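Local coordinates for nucleotidyl transferase AbiEii/AbiGii toxin family protein (Mycobacterium tuberculosis, PDB 6Y56) that is a nucleotidyltransferase toxin (MenT4) of a toxin-antitoxin system that probably adds nucleotides to RNA, perhaps to tRNA acceptor stems, at residues V204-D213 against W273-V284. Numbering follows the deposited sequence.
Sequences VLKVWGDVVD and WAACDERHRREV
The W208 indole of helix 196-212 plugs into the turn between helices 268-273 and 281-292, joining the three helices. Its CG lies anti to the backbone N (chi1 -170°), which carries the ring out to the other segment. V284 CG2 sits squarely over the five-membered ring, 3.7 Å from its centroid, as a CH-pi contact. V212 CG2, from the same helix as W208, covers the opposite face. W208 NE1 gives a hydrogen bond to a water O at 2.9 Å and a weak, bent one to D277 O. That water also accepts from D277 N, donates to W273 O and meets H280 ND1 at 2.7 Å. Nearby, C276 packs its CB on V211 CG1 at 3.6 Å, while L205 CD2 reaches both W273 and V284. At the outer end R281 bends at chi3 (-55°). The rim of the W208 ring, at CH2, points into one face of its guanidinium, the planes 78° apart. R281 grips D213 end-on, NH2 to OD1 at 2.8 Å and NH1 to OD2 at 3.0 Å, both through syn lone pairs. R281 NE makes a straight bond to E278 OE2. Two carboxylates at its edge thus fix the guanidinium's orientation. The shared arginine probably offsets their like charges and favours their ionised forms, while the water ties the indole to the turn.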
loop_
_atom_site.group_PDB
_atom_site.type_symbol
_atom_site.label_atom_id
_atom_site.label_comp_id
_atom_site.label_asym_id
_atom_site.label_seq_id
_atom_site.Cartn_x
_atom_site.Cartn_y
_atom_site.Cartn_z
ATOM N N VAL A 204 -15.224 5.842 6.131
ATOM C CA VAL A 204 -16.581 5.304 6.138
ATOM C C VAL A 204 -16.990 4.857 4.742
ATOM O O VAL A 204 -17.591 3.790 4.570
ATOM C CB VAL A 204 -17.568 6.332 6.723
ATOM C CG1 VAL A 204 -19.015 5.837 6.586
ATOM C CG2 VAL A 204 -17.226 6.604 8.168
ATOM N N LEU A 205 -16.684 5.668 3.724
ATOM C CA LEU A 205 -17.076 5.330 2.357
ATOM C C LEU A 205 -16.317 4.112 1.849
ATOM O O LEU A 205 -16.882 3.287 1.116
ATOM C CB LEU A 205 -16.862 6.528 1.428
ATOM C CG LEU A 205 -17.672 7.775 1.785
ATOM C CD1 LEU A 205 -17.287 8.962 0.921
ATOM C CD2 LEU A 205 -19.173 7.537 1.686
ATOM N N LYS A 206 -15.049 3.962 2.239
ATOM C CA LYS A 206 -14.287 2.789 1.815
ATOM C C LYS A 206 -14.841 1.529 2.460
ATOM O O LYS A 206 -15.003 0.505 1.787
ATOM C CB LYS A 206 -12.813 2.938 2.189
ATOM C CG LYS A 206 -12.062 4.006 1.410
ATOM C CD LYS A 206 -11.612 3.543 0.032
ATOM C CE LYS A 206 -10.853 4.659 -0.676
ATOM N NZ LYS A 206 -10.288 4.177 -1.961
ATOM N N VAL A 207 -15.134 1.586 3.764
ATOM C CA VAL A 207 -15.693 0.420 4.442
ATOM C C VAL A 207 -17.050 0.054 3.855
ATOM O O VAL A 207 -17.365 -1.132 3.675
ATOM C CB VAL A 207 -15.768 0.653 5.961
ATOM C CG1 VAL A 207 -16.518 -0.512 6.615
ATOM C CG2 VAL A 207 -14.371 0.790 6.555
ATOM N N TRP A 208 -17.873 1.055 3.533
ATOM C CA TRP A 208 -19.164 0.757 2.915
ATOM C C TRP A 208 -18.976 -0.090 1.663
ATOM O O TRP A 208 -19.635 -1.118 1.485
ATOM C CB TRP A 208 -19.893 2.061 2.574
ATOM C CG TRP A 208 -21.343 1.864 2.160
ATOM C CD1 TRP A 208 -22.444 2.023 2.944
ATOM C CD2 TRP A 208 -21.828 1.480 0.863
ATOM N NE1 TRP A 208 -23.592 1.751 2.224
ATOM C CE2 TRP A 208 -23.235 1.420 0.943
ATOM C CE3 TRP A 208 -21.207 1.183 -0.359
ATOM C CZ2 TRP A 208 -24.028 1.075 -0.152
ATOM C CZ3 TRP A 208 -22.003 0.836 -1.445
ATOM C CH2 TRP A 208 -23.396 0.784 -1.328
ATOM N N GLY A 209 -18.062 0.311 0.786
ATOM C CA GLY A 209 -17.822 -0.480 -0.409
ATOM C C GLY A 209 -17.218 -1.841 -0.108
ATOM O O GLY A 209 -17.583 -2.841 -0.734
ATOM N N ASP A 210 -16.303 -1.905 0.860
ATOM C CA ASP A 210 -15.678 -3.171 1.228
ATOM C C ASP A 210 -16.714 -4.185 1.691
ATOM O O ASP A 210 -16.664 -5.360 1.296
ATOM C CB ASP A 210 -14.676 -2.942 2.357
ATOM C CG ASP A 210 -13.432 -2.183 1.915
ATOM O OD1 ASP A 210 -13.198 -2.037 0.699
ATOM O OD2 ASP A 210 -12.690 -1.741 2.821
ATOM N N VAL A 211 -17.660 -3.745 2.521
ATOM C CA VAL A 211 -18.687 -4.626 3.067
ATOM C C VAL A 211 -19.761 -4.916 2.026
ATOM O O VAL A 211 -20.086 -6.077 1.760
ATOM C CB VAL A 211 -19.288 -4.005 4.343
ATOM C CG1 VAL A 211 -20.502 -4.812 4.831
ATOM C CG2 VAL A 211 -18.239 -3.923 5.436
ATOM N N VAL A 212 -20.365 -3.868 1.454
ATOM C CA VAL A 212 -21.543 -4.047 0.607
ATOM C C VAL A 212 -21.169 -4.690 -0.716
ATOM O O VAL A 212 -21.848 -5.609 -1.194
ATOM C CB VAL A 212 -22.270 -2.708 0.398
ATOM C CG1 VAL A 212 -23.402 -2.864 -0.622
ATOM C CG2 VAL A 212 -22.802 -2.182 1.716
ATOM N N ASP A 213 -20.101 -4.212 -1.340
ATOM C CA ASP A 213 -19.756 -4.702 -2.665
ATOM C C ASP A 213 -18.729 -5.822 -2.650
ATOM O O ASP A 213 -18.877 -6.796 -3.396
ATOM C CB ASP A 213 -19.300 -3.559 -3.574
ATOM C CG ASP A 213 -20.458 -2.650 -3.978
ATOM O OD1 ASP A 213 -21.604 -3.151 -4.094
ATOM O OD2 ASP A 213 -20.224 -1.442 -4.168
ATOM N N TRP A 273 -24.415 5.826 7.122
ATOM C CA TRP A 273 -23.740 4.984 6.143
ATOM C C TRP A 273 -23.014 3.828 6.804
ATOM O O TRP A 273 -22.836 2.778 6.174
ATOM C CB TRP A 273 -22.788 5.825 5.302
ATOM C CG TRP A 273 -23.513 6.881 4.543
ATOM C CD1 TRP A 273 -24.802 6.834 4.109
ATOM C CD2 TRP A 273 -22.996 8.150 4.146
ATOM N NE1 TRP A 273 -25.127 8.007 3.460
ATOM C CE2 TRP A 273 -24.033 8.836 3.481
ATOM C CE3 TRP A 273 -21.758 8.785 4.308
ATOM C CZ2 TRP A 273 -23.861 10.118 2.955
ATOM C CZ3 TRP A 273 -21.590 10.059 3.790
ATOM C CH2 TRP A 273 -22.638 10.708 3.119
ATOM N N ALA A 274 -22.607 3.999 8.066
ATOM C CA ALA A 274 -21.917 2.954 8.816
ATOM C C ALA A 274 -22.733 1.670 8.916
ATOM O O ALA A 274 -22.172 0.618 9.239
ATOM C CB ALA A 274 -21.540 3.470 10.211
ATOM N N ALA A 275 -24.037 1.729 8.656
ATOM C CA ALA A 275 -24.839 0.516 8.614
ATOM C C ALA A 275 -24.423 -0.436 7.494
ATOM O O ALA A 275 -24.761 -1.622 7.547
ATOM C CB ALA A 275 -26.315 0.896 8.470
ATOM N N CYS A 276 -23.701 0.046 6.485
ATOM C CA CYS A 276 -23.315 -0.779 5.336
ATOM C C CYS A 276 -24.541 -1.431 4.694
ATOM O O CYS A 276 -24.611 -2.650 4.495
ATOM C CB CYS A 276 -22.228 -1.798 5.690
ATOM S SG CYS A 276 -20.721 -1.045 6.329
ATOM N N ASP A 277 -25.512 -0.588 4.360
ATOM C CA ASP A 277 -26.795 -0.998 3.811
ATOM C C ASP A 277 -26.852 -0.585 2.346
ATOM O O ASP A 277 -26.580 0.574 2.012
ATOM C CB ASP A 277 -27.927 -0.321 4.588
ATOM C CG ASP A 277 -29.291 -0.930 4.308
ATOM O OD1 ASP A 277 -29.565 -1.323 3.154
ATOM O OD2 ASP A 277 -30.096 -1.008 5.262
ATOM N N GLU A 278 -27.211 -1.538 1.480
ATOM C CA GLU A 278 -27.326 -1.276 0.050
ATOM C C GLU A 278 -28.247 -0.100 -0.253
ATOM O O GLU A 278 -28.050 0.600 -1.253
ATOM C CB GLU A 278 -27.822 -2.548 -0.647
ATOM C CG GLU A 278 -28.424 -2.337 -2.023
ATOM C CD GLU A 278 -27.366 -2.066 -3.066
ATOM O OE1 GLU A 278 -26.251 -2.613 -2.925
ATOM O OE2 GLU A 278 -27.640 -1.293 -4.012
ATOM N N ARG A 279 -29.238 0.155 0.602
ATOM C CA ARG A 279 -30.198 1.215 0.315
ATOM C C ARG A 279 -29.555 2.593 0.269
ATOM O O ARG A 279 -30.160 3.523 -0.273
ATOM C CB ARG A 279 -31.340 1.217 1.330
ATOM C CG ARG A 279 -30.925 1.568 2.748
ATOM C CD ARG A 279 -32.067 1.311 3.720
ATOM N NE ARG A 279 -32.288 2.444 4.613
ATOM C CZ ARG A 279 -31.849 2.500 5.867
ATOM N NH1 ARG A 279 -31.173 1.479 6.375
ATOM N NH2 ARG A 279 -32.088 3.573 6.613
ATOM N N HIS A 280 -28.354 2.748 0.821
ATOM C CA HIS A 280 -27.667 4.030 0.821
ATOM C C HIS A 280 -26.714 4.205 -0.351
ATOM O O HIS A 280 -25.953 5.180 -0.360
ATOM C CB HIS A 280 -26.938 4.257 2.152
ATOM C CG HIS A 280 -27.842 4.259 3.343
ATOM N ND1 HIS A 280 -27.614 3.470 4.449
ATOM C CD2 HIS A 280 -28.980 4.947 3.599
ATOM C CE1 HIS A 280 -28.569 3.674 5.339
ATOM N NE2 HIS A 280 -29.411 4.567 4.848
ATOM N N ARG A 281 -26.764 3.321 -1.356
ATOM C CA ARG A 281 -25.786 3.362 -2.440
ATOM C C ARG A 281 -25.737 4.727 -3.116
ATOM O O ARG A 281 -24.653 5.257 -3.375
ATOM C CB ARG A 281 -26.075 2.284 -3.480
ATOM C CG ARG A 281 -25.067 2.315 -4.624
ATOM C CD ARG A 281 -25.237 1.150 -5.588
ATOM N NE ARG A 281 -25.180 -0.144 -4.916
ATOM C CZ ARG A 281 -24.062 -0.818 -4.681
ATOM N NH1 ARG A 281 -22.893 -0.325 -5.055
ATOM N NH2 ARG A 281 -24.117 -1.993 -4.063
ATOM N N ARG A 282 -26.901 5.299 -3.429
ATOM C CA ARG A 282 -26.926 6.591 -4.112
ATOM C C ARG A 282 -26.326 7.696 -3.248
ATOM O O ARG A 282 -25.602 8.563 -3.752
ATOM C CB ARG A 282 -28.357 6.939 -4.521
ATOM C CG ARG A 282 -28.483 8.240 -5.298
ATOM C CD ARG A 282 -27.740 8.169 -6.617
ATOM N NE ARG A 282 -26.460 8.868 -6.564
ATOM C CZ ARG A 282 -25.538 8.808 -7.519
ATOM N NH1 ARG A 282 -25.755 8.075 -8.604
ATOM N NH2 ARG A 282 -24.399 9.479 -7.393
ATOM N N GLU A 283 -26.616 7.682 -1.948
ATOM C CA GLU A 283 -26.017 8.669 -1.049
ATOM C C GLU A 283 -24.501 8.519 -1.002
ATOM O O GLU A 283 -23.768 9.516 -0.983
ATOM C CB GLU A 283 -26.591 8.516 0.355
ATOM C CG GLU A 283 -28.098 8.713 0.423
ATOM C CD GLU A 283 -28.659 8.556 1.820
ATOM O OE1 GLU A 283 -27.882 8.449 2.788
ATOM O OE2 GLU A 283 -29.904 8.551 1.950
ATOM N N VAL A 284 -24.016 7.275 -0.978
ATOM C CA VAL A 284 -22.580 7.022 -0.946
ATOM C C VAL A 284 -21.932 7.451 -2.259
ATOM O O VAL A 284 -20.864 8.080 -2.262
ATOM C CB VAL A 284 -22.329 5.540 -0.598
ATOM C CG1 VAL A 284 -20.880 5.138 -0.862
ATOM C CG2 VAL A 284 -22.713 5.264 0.860
HETATM O O HOH W 1 -25.258 2.136 4.604
#